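Long-range contacts in protein, Family 18 Chitinase (Crocus vernus, PDB 3SIM), which probably hydrolyses the beta-1,4 linkages of chitin, as a plant family 18 glycoside hydrolase built on a TIM barrel: residues A[92-97]-A[135-140]; A[144-149]-A[177-182]; A[181-186]-A[213-218]. All coordinates share one frame; numbering follows the deposited sequence.

The three contacts follow the chain round one side of the TIM barrel. Interactions 1 and 2 both use helix 134-150, the first near its N-terminal end and the second near its C-terminal end, with centres about 16 Å apart. Interaction 2 passes directly into interaction 3, since the two share Asn-181 and His-182; their centres lie about 15 Å apart. Interactions 1 and 3 do not touch, their nearest atoms being about 11 Å apart. A glycerol, probably from crystallisation, lies about 4 Å from the side chain of Thr-136 in interaction 1. In interaction 3 the side chain of Gln-186 touches Glu-127, which ends a sequence matching the family 18 DxxDxDxE signature and is probably the catalytic acid.

Interaction 1. Residues A[92-97]-A[135-140]; sequences VQFQAA and NTFAEC
Phe-94 reaches from the loop 92-97 to the side of the helical segment 135-140 and is met there by two side chains from different directions. Over one face of its ring stands the edge of Phe-137: CD1 of Phe-137 sits 3.7 Å above the plane of the Phe-94 ring, over its centre. The ring planes are turned 85° apart and the centroids are 5.2 Å apart, a T-shaped (edge-to-face) pair in which Phe-94 supplies the face. Both rings leave the backbone with CG anti to N, and the two side chains cross obliquely. Cys-140, one helical turn further on, approaches the rim of the Phe-94 ring instead. Its CB lies 3.9 Å from CZ of Phe-94, and its SG makes a sulfur-aromatic contact at the ring edge, 89° from the ring normal. The same SG touches CB of Ala-96 at 4.0 Å, so the sulfur touches both loop side chains. Beside it, CG2 of Thr-136 faces the Ala-96 methyl at 4.2 Å, while OG1 of Thr-136 is hydrogen-bonded to Asp-133. The join is therefore apolar, and the rings extend it: Phe-94 also packs edge-to-face with Tyr-126 and meets Trp-102, and Phe-137 has Phe-129 and Tyr-169 as edge-to-face neighbours. Such an aromatic cluster here ties the loop between strand 90-91 and helix 99-116 to the start of helix 134-150, at the C-terminal end of the strands, the end of a TIM barrel that bears the active site.

Interaction 2. Residues A[144-149]-A[177-182]; sequences LITTLK and KNAINH
Residues 144-149, within helix 134-150, lie against a chain that is helical in phi and psi through 177-179 and extended at Ile-180, the closest CA atoms being those of Thr-146 and Ala-179, 6.1 Å apart. Ala-179 points its methyl at the helix, where CB meets CG2 of Ile-145 at 3.7 Å; this branch of Ile-145 stands anti to the backbone N and also rests on the carbonyl oxygen of Ala-179. OG1 of Thr-146 passes farther off the methyl and bonds back along its own helix to the carbonyl of Gly-142. The contact brings the later part of helix 134-150 to the loop that leads from helix 166-175 into strand 182-184, an alpha-to-beta connection of the TIM barrel, and Ile-145 reaches on to Ala-157 of strand 156-159. Lys-149 spans the remaining distance with a chain extended beyond CG. Its NZ donates to O of Ala-179 at 2.8 Å, approaching at a C=O...N angle of 120° and from above the carbonyl plane, 55° out of it. A second bond, 2.9 Å long, runs from NZ of Lys-149 to a water that in turn donates to O of Asn-178, the carbonyl before the one the ammonium grips directly. The amide of Asn-181 meets NZ tip to tip.

Interaction 3. Residues A[181-186]-A[213-218]; sequences NHINYQ and GNVLIS
The imidazole of His-182 has the amide of Asn-184 at its edge, with CG of Asn-184 in the ring plane, while CD2 of Leu-216 approaches the ring obliquely. ND1 of His-182 donates to OD1 of Asn-184 at 3.2 Å, with an N-H...O angle of 145°. The acceptor stays near the imidazole plane, but the donor stands above the amide plane, so the two flat groups are not coplanar. His-182 takes the crowded position about chi1 (49°), with CG between the backbone N and carbonyl carbon, and its CB rests on CD2 of Leu-216. Asn-184 and Leu-216 lie side by side and point the same way, OD1 of Asn-184 coming 3.2 Å from CG of Leu-216. Tyr-185 turns its ring toward Phe-187, its OH being bonded to Asp-166 and Lys-209, while its CB packs on CG1 of Val-215, which lies with Ile-183 on the other face of the sheet.

The strands 182-184 and 215-218 that carry most of these side chains run parallel at 22° as neighbours in the barrel, joined through helix 196-209 in a beta-alpha-beta unit. N of Ile-183 donates to O of Asn-214 at 2.9 Å, and N of Leu-216 donates to O of Ile-183 at 3.0 Å; both donors lie in the carbonyl planes. The inverse gamma turn centred on Asn-184 then bends the chain, closed by a weak bond from N of Tyr-185 to O of Ile-183. Beyond it, OG of Ser-218 donates to O of Tyr-185 at 2.8 Å, restoring the link by a side chain.

Because ND2 of Asn-184 is bonded to Tyr-6, its amide is fixed at both ends, which is consistent with a proton on ND1 of His-182 and probably helps set the tautomer of that buried ring.

Interaction 1. Residues A[92-97]-A[135-140]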
loop_
_atom_site.group_PDB
_atom_site.type_symbol
_atom_site.label_atom_id
_atom_site.label_comp_id
_atom_site.label_asym_id
_atom_site.label_seq_id
_atom_site.Cartn_x
_atom_site.Cartn_y
_atom_site.Cartn_z
ATOM N N VAL A 92 8.320 -13.420 -3.199
ATOM C CA VAL A 92 6.943 -13.485 -3.656
ATOM C C VAL A 92 6.808 -13.136 -5.165
ATOM O O VAL A 92 6.932 -12.016 -5.593
ATOM C CB VAL A 92 5.960 -12.638 -2.776
ATOM C CG1 VAL A 92 4.623 -12.619 -3.339
ATOM C CG2 VAL A 92 5.946 -13.112 -1.358
ATOM N N GLN A 93 6.540 -14.179 -5.914
ATOM C CA GLN A 93 6.349 -14.156 -7.351
ATOM C C GLN A 93 4.864 -14.252 -7.681
ATOM O O GLN A 93 4.241 -15.198 -7.248
ATOM C CB GLN A 93 7.092 -15.316 -8.032
ATOM C CG GLN A 93 8.625 -15.290 -7.900
ATOM C CD GLN A 93 9.326 -14.371 -8.856
ATOM O OE1 GLN A 93 10.504 -14.174 -8.734
ATOM N NE2 GLN A 93 8.599 -13.770 -9.765
ATOM N N PHE A 94 4.316 -13.292 -8.428
ATOM C CA PHE A 94 2.946 -13.439 -8.922
ATOM C C PHE A 94 2.854 -14.616 -9.880
ATOM O O PHE A 94 3.542 -14.675 -10.840
ATOM C CB PHE A 94 2.375 -12.201 -9.629
ATOM C CG PHE A 94 0.900 -12.283 -9.908
ATOM C CD1 PHE A 94 0.001 -11.825 -9.008
ATOM C CD2 PHE A 94 0.402 -12.868 -11.043
ATOM C CE1 PHE A 94 -1.320 -11.932 -9.235
ATOM C CE2 PHE A 94 -0.946 -12.937 -11.242
ATOM C CZ PHE A 94 -1.782 -12.485 -10.335
ATOM N N GLN A 95 1.964 -15.528 -9.562
ATOM C CA GLN A 95 1.735 -16.719 -10.339
ATOM C C GLN A 95 0.265 -17.101 -10.436
ATOM O O GLN A 95 -0.356 -17.281 -9.432
ATOM C CB GLN A 95 2.486 -17.907 -9.732
ATOM C CG GLN A 95 3.877 -17.664 -9.255
ATOM C CD GLN A 95 4.561 -18.919 -8.822
ATOM O OE1 GLN A 95 4.508 -19.903 -9.493
ATOM N NE2 GLN A 95 5.196 -18.878 -7.699
ATOM N N ALA A 96 -0.248 -17.215 -11.658
ATOM C CA ALA A 96 -1.590 -17.721 -11.915
ATOM C C ALA A 96 -1.628 -18.972 -12.815
ATOM O O ALA A 96 -1.037 -18.999 -13.862
ATOM C CB ALA A 96 -2.457 -16.678 -12.473
ATOM N N ALA A 97 -2.296 -20.015 -12.354
ATOM C CA ALA A 97 -2.523 -21.215 -13.146
ATOM C C ALA A 97 -3.459 -20.997 -14.355
ATOM O O ALA A 97 -3.224 -21.503 -15.403
ATOM C CB ALA A 97 -2.950 -22.343 -12.311
ATOM N N ASN A 135 -0.220 -8.893 -19.065
ATOM C CA ASN A 135 -1.641 -9.038 -19.325
ATOM C C ASN A 135 -2.398 -9.928 -18.325
ATOM O O ASN A 135 -3.473 -9.612 -17.925
ATOM C CB ASN A 135 -1.896 -9.385 -20.787
ATOM C CG ASN A 135 -1.512 -8.252 -21.730
ATOM O OD1 ASN A 135 -1.670 -7.119 -21.432
ATOM N ND2 ASN A 135 -0.992 -8.588 -22.820
ATOM N N THR A 136 -1.772 -11.036 -17.958
ATOM C CA THR A 136 -2.288 -12.002 -17.004
ATOM C C THR A 136 -2.479 -11.386 -15.618
ATOM O O THR A 136 -3.506 -11.521 -15.041
ATOM C CB THR A 136 -1.392 -13.320 -16.932
ATOM O OG1 THR A 136 -1.450 -14.042 -18.159
ATOM C CG2 THR A 136 -1.798 -14.183 -15.790
ATOM N N PHE A 137 -1.472 -10.646 -15.178
ATOM C CA PHE A 137 -1.510 -9.800 -13.978
ATOM C C PHE A 137 -2.585 -8.706 -14.050
ATOM O O PHE A 137 -3.324 -8.566 -13.179
ATOM C CB PHE A 137 -0.125 -9.101 -13.762
ATOM C CG PHE A 137 -0.033 -8.218 -12.520
ATOM C CD1 PHE A 137 -0.106 -8.750 -11.229
ATOM C CD2 PHE A 137 0.099 -6.868 -12.630
ATOM C CE1 PHE A 137 -0.017 -7.882 -10.128
ATOM C CE2 PHE A 137 0.171 -6.084 -11.541
ATOM C CZ PHE A 137 0.146 -6.563 -10.320
ATOM N N ALA A 138 -2.660 -7.971 -15.138
ATOM C CA ALA A 138 -3.658 -6.943 -15.284
ATOM C C ALA A 138 -5.103 -7.468 -15.203
ATOM O O ALA A 138 -5.892 -6.906 -14.551
ATOM C CB ALA A 138 -3.441 -6.160 -16.558
ATOM N N GLU A 139 -5.361 -8.559 -15.887
ATOM C CA GLU A 139 -6.630 -9.239 -15.893
ATOM C C GLU A 139 -7.036 -9.832 -14.547
ATOM O O GLU A 139 -8.096 -9.576 -14.157
ATOM C CB GLU A 139 -6.672 -10.356 -16.922
ATOM C CG GLU A 139 -7.016 -10.012 -18.292
ATOM C CD GLU A 139 -6.917 -11.211 -19.269
ATOM O OE1 GLU A 139 -7.582 -12.244 -19.056
ATOM O OE2 GLU A 139 -6.164 -11.079 -20.236
ATOM N N CYS A 140 -6.140 -10.529 -13.857
ATOM C CA CYS A 140 -6.406 -11.081 -12.560
ATOM C C CYS A 140 -6.744 -9.976 -11.523
ATOM O O CYS A 140 -7.774 -10.043 -10.903
ATOM C CB CYS A 140 -5.186 -11.872 -12.060
ATOM S SG CYS A 140 -4.876 -13.529 -12.706
#

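Interaction 2. Residues A[144-149]-A[177-182]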
loop_
_atom_site.group_PDB
_atom_site.type_symbol
_atom_site.label_atom_id
_atom_site.label_comp_id
_atom_site.label_asym_id
_atom_site.label_seq_id
_atom_site.Cartn_x
_atom_site.Cartn_y
_atom_site.Cartn_z
ATOM N N LEU A 144 -10.476 -8.927 -9.993
ATOM C CA LEU A 144 -10.620 -8.952 -8.547
ATOM C C LEU A 144 -11.147 -7.633 -7.969
ATOM O O LEU A 144 -12.095 -7.687 -7.294
ATOM C CB LEU A 144 -9.252 -9.144 -7.915
ATOM C CG LEU A 144 -9.009 -9.788 -6.558
ATOM C CD1 LEU A 144 -7.764 -9.293 -5.819
ATOM C CD2 LEU A 144 -10.195 -9.997 -5.662
ATOM N N ILE A 145 -10.550 -6.506 -8.281
ATOM C CA ILE A 145 -11.024 -5.254 -7.757
ATOM C C ILE A 145 -12.463 -4.939 -8.220
ATOM O O ILE A 145 -13.253 -4.634 -7.431
ATOM C CB ILE A 145 -10.086 -4.125 -8.133
ATOM C CG1 ILE A 145 -8.713 -4.371 -7.523
ATOM C CG2 ILE A 145 -10.675 -2.762 -7.773
ATOM C CD1 ILE A 145 -7.659 -3.577 -8.095
ATOM N N THR A 146 -12.730 -5.139 -9.493
ATOM C CA THR A 146 -13.998 -4.853 -10.118
ATOM C C THR A 146 -15.090 -5.683 -9.428
ATOM O O THR A 146 -16.045 -5.130 -8.993
ATOM C CB THR A 146 -13.983 -5.103 -11.671
ATOM O OG1 THR A 146 -13.105 -4.208 -12.347
ATOM C CG2 THR A 146 -15.339 -4.925 -12.223
ATOM N N THR A 147 -14.836 -6.965 -9.226
ATOM C CA THR A 147 -15.772 -7.854 -8.541
ATOM C C THR A 147 -16.066 -7.500 -7.093
ATOM O O THR A 147 -17.168 -7.479 -6.691
ATOM C CB THR A 147 -15.324 -9.357 -8.567
ATOM O OG1 THR A 147 -15.244 -9.807 -9.888
ATOM C CG2 THR A 147 -16.283 -10.246 -7.824
ATOM N N LEU A 148 -15.022 -7.245 -6.332
ATOM C CA LEU A 148 -15.115 -6.916 -4.949
ATOM C C LEU A 148 -15.935 -5.603 -4.769
ATOM O O LEU A 148 -16.792 -5.581 -3.962
ATOM C CB LEU A 148 -13.732 -6.844 -4.315
ATOM C CG LEU A 148 -12.956 -8.163 -4.070
ATOM C CD1 LEU A 148 -11.636 -7.824 -3.488
ATOM C CD2 LEU A 148 -13.690 -9.087 -3.215
ATOM N N LYS A 149 -15.666 -4.601 -5.596
ATOM C CA LYS A 149 -16.420 -3.357 -5.610
ATOM C C LYS A 149 -17.917 -3.560 -5.976
ATOM O O LYS A 149 -18.760 -3.057 -5.321
ATOM C CB LYS A 149 -15.741 -2.305 -6.504
ATOM C CG LYS A 149 -14.476 -1.631 -5.952
ATOM C CD LYS A 149 -14.056 -0.425 -6.761
ATOM C CE LYS A 149 -12.843 0.345 -6.165
ATOM N NZ LYS A 149 -12.491 1.553 -6.778
ATOM N N LYS A 177 -8.629 1.626 -15.305
ATOM C CA LYS A 177 -8.425 2.956 -14.700
ATOM C C LYS A 177 -9.572 3.376 -13.783
ATOM O O LYS A 177 -9.321 3.875 -12.745
ATOM C CB LYS A 177 -8.028 4.040 -15.720
ATOM C CG LYS A 177 -8.603 5.425 -15.482
ATOM C CD LYS A 177 -9.904 5.586 -16.171
ATOM C CE LYS A 177 -9.779 5.824 -17.673
ATOM N NZ LYS A 177 -10.830 5.187 -18.431
ATOM N N ASN A 178 -10.798 3.067 -14.126
ATOM C CA ASN A 178 -11.898 3.343 -13.218
ATOM C C ASN A 178 -12.009 2.506 -11.939
ATOM O O ASN A 178 -12.778 2.813 -11.113
ATOM C CB ASN A 178 -13.226 3.297 -13.920
ATOM C CG ASN A 178 -13.539 1.981 -14.411
ATOM O OD1 ASN A 178 -13.800 1.046 -13.680
ATOM N N ALA A 179 -11.288 1.413 -11.834
ATOM C CA ALA A 179 -11.262 0.607 -10.624
ATOM C C ALA A 179 -10.261 1.005 -9.519
ATOM O O ALA A 179 -10.400 0.586 -8.404
ATOM C CB ALA A 179 -11.114 -0.857 -10.953
ATOM N N ILE A 180 -9.273 1.789 -9.891
ATOM C CA ILE A 180 -8.214 2.252 -9.018
ATOM C C ILE A 180 -8.404 3.736 -8.541
ATOM O O ILE A 180 -8.414 4.660 -9.325
ATOM C CB ILE A 180 -6.850 2.085 -9.692
ATOM C CG1 ILE A 180 -6.522 0.633 -9.986
ATOM C CG2 ILE A 180 -5.806 2.639 -8.882
ATOM C CD1 ILE A 180 -5.782 0.455 -11.120
ATOM N N ASN A 181 -8.590 3.879 -7.244
ATOM C CA ASN A 181 -8.702 5.150 -6.581
ATOM C C ASN A 181 -7.506 6.112 -6.463
ATOM O O ASN A 181 -7.699 7.244 -6.639
ATOM C CB ASN A 181 -9.400 5.012 -5.270
ATOM C CG ASN A 181 -10.779 4.465 -5.431
ATOM O OD1 ASN A 181 -11.651 5.122 -5.815
ATOM N ND2 ASN A 181 -10.912 3.257 -5.213
ATOM N N HIS A 182 -6.341 5.599 -6.119
ATOM C CA HIS A 182 -5.091 6.338 -6.002
ATOM C C HIS A 182 -3.857 5.427 -6.071
ATOM O O HIS A 182 -3.969 4.242 -6.021
ATOM C CB HIS A 182 -5.012 7.213 -4.748
ATOM C CG HIS A 182 -5.392 6.505 -3.499
ATOM N ND1 HIS A 182 -4.480 5.895 -2.695
ATOM C CD2 HIS A 182 -6.591 6.286 -2.934
ATOM C CE1 HIS A 182 -5.091 5.346 -1.679
ATOM N NE2 HIS A 182 -6.375 5.567 -1.805
HETATM O O HOH W 1 -14.376 2.687 -8.699
#

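Interaction 3. Residues A[181-186]-A[213-218]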
loop_
_atom_site.group_PDB
_atom_site.type_symbol
_atom_site.label_atom_id
_atom_site.label_comp_id
_atom_site.label_asym_id
_atom_site.label_seq_id
_atom_site.Cartn_x
_atom_site.Cartn_y
_atom_site.Cartn_z
ATOM N N ASN A 181 -8.590 3.879 -7.244
ATOM C CA ASN A 181 -8.702 5.150 -6.581
ATOM C C ASN A 181 -7.506 6.112 -6.463
ATOM O O ASN A 181 -7.699 7.244 -6.639
ATOM C CB ASN A 181 -9.400 5.012 -5.270
ATOM C CG ASN A 181 -10.779 4.465 -5.431
ATOM O OD1 ASN A 181 -11.651 5.122 -5.815
ATOM N ND2 ASN A 181 -10.912 3.257 -5.213
ATOM N N HIS A 182 -6.341 5.599 -6.119
ATOM C CA HIS A 182 -5.091 6.338 -6.002
ATOM C C HIS A 182 -3.857 5.427 -6.071
ATOM O O HIS A 182 -3.969 4.242 -6.021
ATOM C CB HIS A 182 -5.012 7.213 -4.748
ATOM C CG HIS A 182 -5.392 6.505 -3.499
ATOM N ND1 HIS A 182 -4.480 5.895 -2.695
ATOM C CD2 HIS A 182 -6.591 6.286 -2.934
ATOM C CE1 HIS A 182 -5.091 5.346 -1.679
ATOM N NE2 HIS A 182 -6.375 5.567 -1.805
ATOM N N ILE A 183 -2.708 6.037 -6.165
ATOM C CA ILE A 183 -1.470 5.392 -6.450
ATOM C C ILE A 183 -0.410 5.798 -5.434
ATOM O O ILE A 183 0.042 6.892 -5.408
ATOM C CB ILE A 183 -1.023 5.666 -7.887
ATOM C CG1 ILE A 183 -2.145 5.383 -8.853
ATOM C CG2 ILE A 183 0.224 4.862 -8.253
ATOM C CD1 ILE A 183 -1.866 5.809 -10.149
ATOM N N ASN A 184 -0.075 4.859 -4.591
ATOM C CA ASN A 184 0.921 5.027 -3.598
ATOM C C ASN A 184 2.326 4.701 -4.134
ATOM O O ASN A 184 2.871 3.680 -3.845
ATOM C CB ASN A 184 0.580 4.289 -2.310
ATOM C CG ASN A 184 -0.841 4.561 -1.796
ATOM O OD1 ASN A 184 -1.376 5.649 -1.847
ATOM N ND2 ASN A 184 -1.392 3.548 -1.246
ATOM N N TYR A 185 2.870 5.634 -4.916
ATOM C CA TYR A 185 4.122 5.425 -5.619
ATOM C C TYR A 185 5.228 5.379 -4.595
ATOM O O TYR A 185 5.220 6.093 -3.689
ATOM C CB TYR A 185 4.410 6.480 -6.696
ATOM C CG TYR A 185 5.243 6.039 -7.838
ATOM C CD1 TYR A 185 6.596 6.324 -7.903
ATOM C CD2 TYR A 185 4.696 5.346 -8.887
ATOM C CE1 TYR A 185 7.372 5.956 -8.981
ATOM C CE2 TYR A 185 5.432 4.943 -9.932
ATOM C CZ TYR A 185 6.789 5.227 -9.988
ATOM O OH TYR A 185 7.530 4.787 -11.016
ATOM N N GLN A 186 6.094 4.413 -4.759
ATOM C CA GLN A 186 7.159 4.081 -3.840
ATOM C C GLN A 186 8.464 4.895 -4.191
ATOM O O GLN A 186 9.392 4.412 -4.788
ATOM C CB GLN A 186 7.331 2.546 -3.723
ATOM C CG GLN A 186 6.163 1.709 -3.190
ATOM C CD GLN A 186 6.586 0.292 -2.761
ATOM O OE1 GLN A 186 6.014 -0.684 -3.170
ATOM N NE2 GLN A 186 7.589 0.225 -1.948
ATOM N N GLY A 213 -4.470 9.462 -12.939
ATOM C CA GLY A 213 -4.503 8.708 -11.708
ATOM C C GLY A 213 -3.996 9.664 -10.642
ATOM O O GLY A 213 -3.222 10.529 -10.951
ATOM N N ASN A 214 -4.455 9.554 -9.412
ATOM C CA ASN A 214 -3.963 10.436 -8.386
ATOM C C ASN A 214 -2.719 9.802 -7.652
ATOM O O ASN A 214 -2.829 8.842 -6.925
ATOM C CB ASN A 214 -5.037 10.876 -7.369
ATOM C CG ASN A 214 -6.268 11.640 -7.975
ATOM O OD1 ASN A 214 -7.269 11.585 -7.404
ATOM N ND2 ASN A 214 -6.145 12.306 -9.042
ATOM N N VAL A 215 -1.556 10.399 -7.858
ATOM C CA VAL A 215 -0.327 9.885 -7.272
ATOM C C VAL A 215 0.067 10.606 -5.967
ATOM O O VAL A 215 0.396 11.761 -5.952
ATOM C CB VAL A 215 0.869 9.973 -8.275
ATOM C CG1 VAL A 215 2.078 9.288 -7.751
ATOM C CG2 VAL A 215 0.501 9.508 -9.640
ATOM N N LEU A 216 0.031 9.838 -4.904
ATOM C CA LEU A 216 0.636 10.152 -3.629
ATOM C C LEU A 216 2.178 10.129 -3.620
ATOM O O LEU A 216 2.822 9.394 -4.309
ATOM C CB LEU A 216 0.115 9.309 -2.459
ATOM C CG LEU A 216 -1.313 8.863 -2.099
ATOM C CD1 LEU A 216 -1.685 9.240 -0.742
ATOM C CD2 LEU A 216 -2.412 9.199 -3.072
ATOM N N ILE A 217 2.732 11.030 -2.868
ATOM C CA ILE A 217 4.137 10.975 -2.495
ATOM C C ILE A 217 4.377 10.091 -1.256
ATOM O O ILE A 217 3.477 9.772 -0.580
ATOM C CB ILE A 217 4.803 12.331 -2.408
ATOM C CG1 ILE A 217 4.224 13.151 -1.249
ATOM C CG2 ILE A 217 4.766 13.091 -3.744
ATOM C CD1 ILE A 217 4.858 14.513 -1.011
ATOM N N SER A 218 5.616 9.750 -0.996
ATOM C CA SER A 218 5.947 8.812 0.063
ATOM C C SER A 218 7.376 8.883 0.607
ATOM O O SER A 218 8.233 9.353 -0.023
ATOM C CB SER A 218 5.627 7.391 -0.401
ATOM O OG SER A 218 6.457 6.982 -1.385
#